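Local coordinates for protein alpha,alpha-trehalose-phosphate synthase (UDP-forming) (Burkholderia multivorans, PDB 5UOF) that belongs to glycosyltransferase family 20, whose members are enzymes of the two-domain GT-B fold, at residues V228-D240 against R446-D460. Numbering follows the deposited sequence.
Sequences VKVAAYPIGVYPD and RANDLSVWRDTFVAD. With EDO (1,2-ethanediol), chain G; EDO (1,2-ethanediol), chain Q.
Tyr233 OH donates to Asp460 OD2 over 2.6 Å, reaching the carboxylate's anti lone pair; with CG opposite its carbonyl carbon (chi1 -48°), the ring extends along the helix to that acid. At the other end, Arg446 meets Asp240 side-on: NE (3.1 Å) and NH2 both point at OD1, which lies near the guanidinium plane, forming a salt bridge. Between them, Arg454 NH2 donates almost in its own guanidinium plane to Tyr238 OH (2.8 Å), while NH1 adds a weaker bond to that oxygen. Leu450 N bonds Val237 O at 2.9 Å, directly after the N-cap residue Asp449, whose OD1 accepts from Ser451 N. Asn448 ND2, also bonded to Glu404, donates to Pro234 O. In this GT-B enzyme, the segment 233-238 leads from strand 226-232 of the N-terminal domain's sheet toward the second domain, and helix 450-472 packs back against the N-terminal domain, as C-terminal helices do in GT-B enzymes, with Trp453 on helix 32-43 and Phe457 on strand 191-194. Phe457 turns its edge to the Tyr233 face in an edge-to-face pair (centroids 4.9 Å apart, planes at 56°). Two CH-pi contacts follow: Ile235 CG1 sits 3.5 Å from the centroid of the Trp453 five-membered ring, and Leu450 CB lies over the Tyr238 face.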
ATOM      1  N   VAL A 228      11.271   1.942 -24.457  1.00 18.76           N
ATOM      2  CA  VAL A 228      11.944   1.734 -23.184  1.00 17.96           C
ATOM      3  C   VAL A 228      12.120   0.237 -22.978  1.00 22.66           C
ATOM      4  O   VAL A 228      11.151  -0.521 -23.078  1.00 22.13           O
ATOM      5  CB  VAL A 228      11.143   2.345 -22.019  1.00 22.87           C
ATOM      6  CG1 VAL A 228      11.945   2.283 -20.735  1.00 22.74           C
ATOM      7  CG2 VAL A 228      10.722   3.780 -22.343  1.00 25.84           C
ATOM      8  N   LYS A 229      13.357  -0.182 -22.727  1.00 20.22           N
ATOM      9  CA  LYS A 229      13.639  -1.542 -22.278  1.00 19.90           C
ATOM     10  C   LYS A 229      13.431  -1.608 -20.771  1.00 20.42           C
ATOM     11  O   LYS A 229      14.102  -0.894 -20.017  1.00 20.28           O
ATOM     12  CB  LYS A 229      15.069  -1.929 -22.647  1.00 22.05           C
ATOM     13  CG  LYS A 229      15.624  -3.099 -21.874  1.00 30.08           C
ATOM     14  CD  LYS A 229      15.260  -4.404 -22.527  1.00 30.24           C
ATOM     15  CE  LYS A 229      16.039  -5.548 -21.908  1.00 32.14           C
ATOM     16  NZ  LYS A 229      15.606  -6.828 -22.516  1.00 40.05           N
ATOM     17  N   VAL A 230      12.509  -2.462 -20.330  1.00 17.94           N
ATOM     18  CA  VAL A 230      12.139  -2.578 -18.924  1.00 17.21           C
ATOM     19  C   VAL A 230      12.492  -3.990 -18.470  1.00 20.43           C
ATOM     20  O   VAL A 230      12.048  -4.969 -19.082  1.00 22.65           O
ATOM     21  CB  VAL A 230      10.649  -2.276 -18.707  1.00 22.68           C
ATOM     22  CG1 VAL A 230      10.307  -2.318 -17.225  1.00 23.20           C
ATOM     23  CG2 VAL A 230      10.310  -0.899 -19.281  1.00 26.69           C
ATOM     24  N   ALA A 231      13.294  -4.094 -17.412  1.00 14.13           N
ATOM     25  CA  ALA A 231      13.809  -5.404 -17.025  1.00 13.79           C
ATOM     26  C   ALA A 231      14.203  -5.390 -15.556  1.00 14.10           C
ATOM     27  O   ALA A 231      14.385  -4.329 -14.948  1.00 13.20           O
ATOM     28  CB  ALA A 231      15.008  -5.820 -17.886  1.00 16.01           C
ATOM     29  N   ALA A 232      14.346  -6.598 -15.002  1.00 13.28           N
ATOM     30  CA  ALA A 232      14.805  -6.810 -13.637  1.00 13.34           C
ATOM     31  C   ALA A 232      16.261  -7.255 -13.659  1.00 15.55           C
ATOM     32  O   ALA A 232      16.640  -8.117 -14.464  1.00 17.36           O
ATOM     33  CB  ALA A 232      13.955  -7.865 -12.920  1.00 12.73           C
ATOM     34  N   TYR A 233      17.071  -6.648 -12.792  1.00 15.96           N
ATOM     35  CA  TYR A 233      18.499  -6.956 -12.639  1.00 13.89           C
ATOM     36  C   TYR A 233      18.773  -7.067 -11.145  1.00 11.79           C
ATOM     37  O   TYR A 233      19.284  -6.121 -10.534  1.00 13.49           O
ATOM     38  CB  TYR A 233      19.395  -5.867 -13.249  1.00 16.03           C
ATOM     39  CG  TYR A 233      19.056  -5.405 -14.654  1.00 18.31           C
ATOM     40  CD1 TYR A 233      18.025  -4.507 -14.883  1.00 14.65           C
ATOM     41  CD2 TYR A 233      19.804  -5.825 -15.750  1.00 16.66           C
ATOM     42  CE1 TYR A 233      17.721  -4.072 -16.166  1.00 14.21           C
ATOM     43  CE2 TYR A 233      19.521  -5.391 -17.037  1.00 16.04           C
ATOM     44  CZ  TYR A 233      18.475  -4.508 -17.235  1.00 17.76           C
ATOM     45  OH  TYR A 233      18.172  -4.071 -18.498  1.00 19.20           O
ATOM     46  N   PRO A 234      18.380  -8.173 -10.509  1.00 12.43           N
ATOM     47  CA  PRO A 234      18.576  -8.298  -9.052  1.00 12.32           C
ATOM     48  C   PRO A 234      20.052  -8.211  -8.674  1.00 15.07           C
ATOM     49  O   PRO A 234      20.892  -8.907  -9.240  1.00 18.42           O
ATOM     50  CB  PRO A 234      17.991  -9.681  -8.733  1.00 15.75           C
ATOM     51  CG  PRO A 234      17.899 -10.404 -10.050  1.00 16.77           C
ATOM     52  CD  PRO A 234      17.650  -9.320 -11.071  1.00 14.56           C
ATOM     53  N   ILE A 235      20.362  -7.345  -7.712  1.00 11.77           N
ATOM     54  CA  ILE A 235      21.747  -7.117  -7.299  1.00 12.26           C
ATOM     55  C   ILE A 235      22.200  -8.253  -6.393  1.00 16.16           C
ATOM     56  O   ILE A 235      21.547  -8.561  -5.387  1.00 13.63           O
ATOM     57  CB  ILE A 235      21.889  -5.764  -6.584  1.00 15.82           C
ATOM     58  CG1 ILE A 235      21.604  -4.611  -7.546  1.00 17.01           C
ATOM     59  CG2 ILE A 235      23.293  -5.615  -5.985  1.00 19.45           C
ATOM     60  CD1 ILE A 235      21.869  -3.225  -6.942  1.00 15.75           C
ATOM     61  N   GLY A 236      23.345  -8.855  -6.722  1.00 15.82           N
ATOM     62  CA  GLY A 236      23.910  -9.914  -5.926  1.00 13.67           C
ATOM     63  C   GLY A 236      25.174  -9.494  -5.204  1.00 15.87           C
ATOM     64  O   GLY A 236      25.465  -8.301  -5.031  1.00 16.46           O
ATOM     65  N   VAL A 237      25.943 -10.495  -4.777  1.00 15.30           N
ATOM     66  CA  VAL A 237      27.181 -10.282  -4.035  1.00 12.02           C
ATOM     67  C   VAL A 237      28.259 -11.151  -4.667  1.00 12.82           C
ATOM     68  O   VAL A 237      28.028 -11.780  -5.706  1.00 15.23           O
ATOM     69  CB  VAL A 237      27.014 -10.617  -2.542  1.00 15.86           C
ATOM     70  CG1 VAL A 237      25.924  -9.748  -1.922  1.00 15.26           C
ATOM     71  CG2 VAL A 237      26.690 -12.104  -2.364  1.00 11.32           C
ATOM     72  N   TYR A 238      29.448 -11.185  -4.069  1.00 13.32           N
ATOM     73  CA  TYR A 238      30.469 -12.153  -4.467  1.00 14.23           C
ATOM     74  C   TYR A 238      30.596 -13.172  -3.344  1.00 14.36           C
ATOM     75  O   TYR A 238      31.367 -12.970  -2.397  1.00 13.78           O
ATOM     76  CB  TYR A 238      31.815 -11.479  -4.756  1.00 17.01           C
ATOM     77  CG  TYR A 238      31.816 -10.655  -6.029  1.00 16.94           C
ATOM     78  CD1 TYR A 238      31.638 -11.257  -7.268  1.00 23.01           C
ATOM     79  CD2 TYR A 238      32.032  -9.284  -5.992  1.00 20.38           C
ATOM     80  CE1 TYR A 238      31.655 -10.512  -8.444  1.00 25.01           C
ATOM     81  CE2 TYR A 238      32.048  -8.534  -7.157  1.00 20.98           C
ATOM     82  CZ  TYR A 238      31.861  -9.152  -8.380  1.00 25.93           C
ATOM     83  OH  TYR A 238      31.887  -8.415  -9.554  1.00 28.62           O
ATOM     84  N   PRO A 239      29.841 -14.273  -3.393  1.00 17.18           N
ATOM     85  CA  PRO A 239      29.720 -15.117  -2.196  1.00 18.24           C
ATOM     86  C   PRO A 239      31.016 -15.791  -1.792  1.00 14.54           C
ATOM     87  O   PRO A 239      31.269 -15.928  -0.589  1.00 15.80           O
ATOM     88  CB  PRO A 239      28.633 -16.135  -2.588  1.00 20.19           C
ATOM     89  CG  PRO A 239      28.610 -16.123  -4.081  1.00 18.55           C
ATOM     90  CD  PRO A 239      28.988 -14.734  -4.499  1.00 19.02           C
ATOM     91  N   ASP A 240      31.850 -16.207  -2.753  1.00 16.31           N
ATOM     92  CA  ASP A 240      33.115 -16.840  -2.388  1.00 21.41           C
ATOM     93  C   ASP A 240      34.049 -15.842  -1.709  1.00 17.09           C
ATOM     94  O   ASP A 240      34.764 -16.193  -0.764  1.00 17.99           O
ATOM     95  CB  ASP A 240      33.773 -17.458  -3.622  1.00 26.24           C
ATOM     96  CG  ASP A 240      32.917 -18.552  -4.265  1.00 36.10           C
ATOM     97  OD1 ASP A 240      31.999 -19.080  -3.600  1.00 29.30           O
ATOM     98  OD2 ASP A 240      33.175 -18.892  -5.441  1.00 43.27           O
ATOM     99  N   ARG A 446      25.622 -17.877  -6.441  1.00 14.86           N
ATOM    100  CA  ARG A 446      26.734 -18.026  -7.371  1.00 14.85           C
ATOM    101  C   ARG A 446      26.301 -17.830  -8.816  1.00 17.12           C
ATOM    102  O   ARG A 446      27.127 -17.449  -9.656  1.00 20.57           O
ATOM    103  CB  ARG A 446      27.378 -19.395  -7.196  1.00 16.91           C
ATOM    104  CG  ARG A 446      28.220 -19.510  -5.934  1.00 16.41           C
ATOM    105  CD  ARG A 446      28.783 -20.920  -5.801  1.00 16.99           C
ATOM    106  NE  ARG A 446      29.787 -21.000  -4.750  1.00 19.76           N
ATOM    107  CZ  ARG A 446      30.050 -22.100  -4.047  1.00 26.41           C
ATOM    108  NH1 ARG A 446      29.368 -23.220  -4.268  1.00 20.69           N
ATOM    109  NH2 ARG A 446      30.988 -22.073  -3.110  1.00 23.61           N
ATOM    110  N   ALA A 447      25.037 -18.103  -9.129  1.00 14.52           N
ATOM    111  CA  ALA A 447      24.535 -17.958 -10.488  1.00 17.76           C
ATOM    112  C   ALA A 447      24.071 -16.545 -10.792  1.00 19.46           C
ATOM    113  O   ALA A 447      23.832 -16.225 -11.958  1.00 21.14           O
ATOM    114  CB  ALA A 447      23.386 -18.931 -10.747  1.00 17.13           C
ATOM    115  N   ASN A 448      23.934 -15.703  -9.774  1.00 14.80           N
ATOM    116  CA  ASN A 448      23.599 -14.294  -9.956  1.00 11.72           C
ATOM    117  C   ASN A 448      24.509 -13.468  -9.050  1.00 15.62           C
ATOM    118  O   ASN A 448      24.059 -12.739  -8.165  1.00 14.81           O
ATOM    119  CB  ASN A 448      22.125 -14.025  -9.647  1.00 16.13           C
ATOM    120  CG  ASN A 448      21.770 -12.573  -9.813  1.00 18.19           C
ATOM    121  OD1 ASN A 448      22.320 -11.904 -10.688  1.00 14.91           O
ATOM    122  ND2 ASN A 448      20.889 -12.055  -8.949  1.00 15.30           N
ATOM    123  N   ASP A 449      25.819 -13.593  -9.255  1.00 13.89           N
ATOM    124  CA  ASP A 449      26.723 -12.791  -8.447  1.00 14.72           C
ATOM    125  C   ASP A 449      26.743 -11.354  -8.977  1.00 16.11           C
ATOM    126  O   ASP A 449      26.116 -11.030  -9.987  1.00 16.99           O
ATOM    127  CB  ASP A 449      28.118 -13.441  -8.364  1.00 16.39           C
ATOM    128  CG  ASP A 449      28.964 -13.305  -9.638  1.00 20.72           C
ATOM    129  OD1 ASP A 449      28.695 -12.477 -10.518  1.00 19.32           O
ATOM    130  OD2 ASP A 449      29.958 -14.055  -9.746  1.00 21.33           O
ATOM    131  N   LEU A 450      27.432 -10.478  -8.247  1.00 12.68           N
ATOM    132  CA  LEU A 450      27.350  -9.046  -8.526  1.00 18.31           C
ATOM    133  C   LEU A 450      27.750  -8.712  -9.963  1.00 22.84           C
ATOM    134  O   LEU A 450      27.282  -7.705 -10.519  1.00 16.54           O
ATOM    135  CB  LEU A 450      28.223  -8.281  -7.531  1.00 17.18           C
ATOM    136  CG  LEU A 450      28.264  -6.751  -7.611  1.00 16.49           C
ATOM    137  CD1 LEU A 450      26.844  -6.167  -7.594  1.00 16.55           C
ATOM    138  CD2 LEU A 450      29.053  -6.205  -6.421  1.00 17.28           C
ATOM    139  N   SER A 451      28.607  -9.535 -10.586  1.00 18.60           N
ATOM    140  CA  SER A 451      28.998  -9.244 -11.959  0.67 16.88           C
ATOM    141  C   SER A 451      27.837  -9.407 -12.933  1.00 17.85           C
ATOM    142  O   SER A 451      27.856  -8.794 -14.007  1.00 21.34           O
ATOM    143  CB  SER A 451      30.167 -10.138 -12.388  0.67 19.61           C
ATOM    144  OG  SER A 451      29.721 -11.442 -12.705  0.67 22.93           O
ATOM    145  N   VAL A 452      26.821 -10.203 -12.586  1.00 18.13           N
ATOM    146  CA  VAL A 452      25.677 -10.365 -13.477  1.00 18.63           C
ATOM    147  C   VAL A 452      24.906  -9.052 -13.594  1.00 17.52           C
ATOM    148  O   VAL A 452      24.560  -8.620 -14.696  1.00 16.26           O
ATOM    149  CB  VAL A 452      24.780 -11.523 -13.004  1.00 17.51           C
ATOM    150  CG1 VAL A 452      23.556 -11.668 -13.916  1.00 18.73           C
ATOM    151  CG2 VAL A 452      25.598 -12.825 -12.973  1.00 16.34           C
ATOM    152  N   TRP A 453      24.644  -8.393 -12.463  1.00 15.80           N
ATOM    153  CA  TRP A 453      24.008  -7.074 -12.484  1.00 16.30           C
ATOM    154  C   TRP A 453      24.780  -6.109 -13.368  1.00 19.13           C
ATOM    155  O   TRP A 453      24.227  -5.492 -14.287  1.00 17.18           O
ATOM    156  CB  TRP A 453      23.920  -6.539 -11.053  1.00 14.61           C
ATOM    157  CG  TRP A 453      23.389  -5.148 -10.876  1.00 12.85           C
ATOM    158  CD1 TRP A 453      22.083  -4.746 -10.949  1.00 15.54           C
ATOM    159  CD2 TRP A 453      24.145  -3.985 -10.509  1.00 18.29           C
ATOM    160  NE1 TRP A 453      21.987  -3.397 -10.687  1.00 15.88           N
ATOM    161  CE2 TRP A 453      23.234  -2.914 -10.388  1.00 15.82           C
ATOM    162  CE3 TRP A 453      25.503  -3.747 -10.268  1.00 17.87           C
ATOM    163  CZ2 TRP A 453      23.637  -1.628 -10.051  1.00 17.77           C
ATOM    164  CZ3 TRP A 453      25.900  -2.471  -9.926  1.00 19.65           C
ATOM    165  CH2 TRP A 453      24.972  -1.424  -9.827  1.00 20.06           C
ATOM    166  N   ARG A 454      26.076  -5.977 -13.102  1.00 17.86           N
ATOM    167  CA  ARG A 454      26.897  -5.039 -13.845  1.00 19.85           C
ATOM    168  C   ARG A 454      26.923  -5.383 -15.331  1.00 22.42           C
ATOM    169  O   ARG A 454      26.665  -4.527 -16.191  1.00 19.57           O
ATOM    170  CB  ARG A 454      28.306  -5.042 -13.258  1.00 23.96           C
ATOM    171  CG  ARG A 454      29.321  -4.396 -14.153  1.00 22.23           C
ATOM    172  CD  ARG A 454      30.674  -4.301 -13.466  1.00 28.61           C
ATOM    173  NE  ARG A 454      31.337  -5.589 -13.322  1.00 36.49           N
ATOM    174  CZ  ARG A 454      31.508  -6.217 -12.163  1.00 35.43           C
ATOM    175  NH1 ARG A 454      31.060  -5.685 -11.031  1.00 29.73           N
ATOM    176  NH2 ARG A 454      32.130  -7.384 -12.139  1.00 39.60           N
ATOM    177  N   ASP A 455      27.228  -6.640 -15.651  1.00 18.08           N
ATOM    178  CA  ASP A 455      27.471  -7.024 -17.038  1.00 23.18           C
ATOM    179  C   ASP A 455      26.197  -6.980 -17.870  1.00 21.27           C
ATOM    180  O   ASP A 455      26.228  -6.539 -19.027  1.00 22.53           O
ATOM    181  CB  ASP A 455      28.085  -8.420 -17.099  1.00 21.18           C
ATOM    182  CG  ASP A 455      29.529  -8.442 -16.639  1.00 24.38           C
ATOM    183  OD1 ASP A 455      30.183  -7.375 -16.643  1.00 27.40           O
ATOM    184  OD2 ASP A 455      30.004  -9.533 -16.272  1.00 28.22           O
ATOM    185  N   THR A 456      25.065  -7.438 -17.314  1.00 20.78           N
ATOM    186  CA  THR A 456      23.835  -7.463 -18.101  0.78 17.97           C
ATOM    187  C   THR A 456      23.279  -6.058 -18.301  1.00 16.55           C
ATOM    188  O   THR A 456      22.759  -5.738 -19.375  1.00 17.21           O
ATOM    189  CB  THR A 456      22.799  -8.375 -17.440  0.78 18.13           C
ATOM    190  OG1 THR A 456      22.538  -7.919 -16.113  0.78 22.01           O
ATOM    191  CG2 THR A 456      23.328  -9.807 -17.369  0.78 15.34           C
ATOM    192  N   PHE A 457      23.391  -5.197 -17.284  1.00 17.15           N
ATOM    193  CA  PHE A 457      22.884  -3.840 -17.462  1.00 17.95           C
ATOM    194  C   PHE A 457      23.728  -3.088 -18.484  1.00 23.55           C
ATOM    195  O   PHE A 457      23.191  -2.454 -19.400  1.00 20.64           O
ATOM    196  CB  PHE A 457      22.839  -3.083 -16.133  1.00 15.98           C
ATOM    197  CG  PHE A 457      21.970  -1.852 -16.183  1.00 18.49           C
ATOM    198  CD1 PHE A 457      22.425  -0.680 -16.768  1.00 17.06           C
ATOM    199  CD2 PHE A 457      20.684  -1.877 -15.668  1.00 16.34           C
ATOM    200  CE1 PHE A 457      21.617   0.449 -16.833  1.00 17.39           C
ATOM    201  CE2 PHE A 457      19.869  -0.757 -15.723  1.00 17.52           C
ATOM    202  CZ  PHE A 457      20.335   0.415 -16.311  1.00 17.13           C
ATOM    203  N   VAL A 458      25.055  -3.181 -18.369  1.00 17.68           N
ATOM    204  CA  VAL A 458      25.921  -2.500 -19.332  1.00 19.20           C
ATOM    205  C   VAL A 458      25.691  -3.046 -20.739  1.00 21.16           C
ATOM    206  O   VAL A 458      25.679  -2.291 -21.718  1.00 20.40           O
ATOM    207  CB  VAL A 458      27.395  -2.617 -18.900  1.00 22.21           C
ATOM    208  CG1 VAL A 458      28.323  -2.141 -20.027  1.00 24.86           C
ATOM    209  CG2 VAL A 458      27.633  -1.812 -17.629  1.00 23.79           C
ATOM    210  N   ALA A 459      25.481  -4.362 -20.861  1.00 22.88           N
ATOM    211  CA  ALA A 459      25.205  -4.950 -22.169  1.00 23.94           C
ATOM    212  C   ALA A 459      23.912  -4.409 -22.763  1.00 21.14           C
ATOM    213  O   ALA A 459      23.815  -4.203 -23.977  1.00 20.90           O
ATOM    214  CB  ALA A 459      25.139  -6.473 -22.068  1.00 23.65           C
ATOM    215  N   ASP A 460      22.897  -4.180 -21.927  1.00 20.21           N
ATOM    216  CA  ASP A 460      21.654  -3.628 -22.453  1.00 19.65           C
ATOM    217  C   ASP A 460      21.838  -2.183 -22.905  1.00 20.43           C
ATOM    218  O   ASP A 460      21.247  -1.771 -23.906  1.00 21.21           O
ATOM    219  CB  ASP A 460      20.536  -3.755 -21.419  1.00 21.53           C
ATOM    220  CG  ASP A 460      20.035  -5.194 -21.275  1.00 27.18           C
ATOM    221  OD1 ASP A 460      20.426  -6.042 -22.108  1.00 27.02           O
ATOM    222  OD2 ASP A 460      19.262  -5.483 -20.334  1.00 24.74           O
TER
HETATM  223  C1  EDO G 505      28.512 -15.099 -13.197  1.00 35.75           C
HETATM  224  O1  EDO G 505      29.639 -15.025 -12.310  1.00 41.34           O
HETATM  225  C2  EDO G 505      27.379 -15.888 -12.543  1.00 36.83           C
HETATM  226  O2  EDO G 505      27.027 -15.307 -11.275  1.00 23.92           O
HETATM  227  C1  EDO Q 515      31.385  -4.792 -18.932  1.00 60.44           C
HETATM  228  O1  EDO Q 515      30.491  -5.911 -18.922  1.00 53.50           O
HETATM  229  C2  EDO Q 515      31.579  -4.266 -17.517  1.00 62.82           C
HETATM  230  O2  EDO Q 515      32.656  -4.943 -16.851  1.00 63.28           O
HETATM  231  O   HOH W   1      23.929  -9.426  -9.520  1.00 14.55           O
HETATM  232  O   HOH W   2      21.321  -9.664 -11.835  1.00 17.19           O
HETATM  233  O   HOH W   3      25.037 -13.258  -5.211  1.00 15.52           O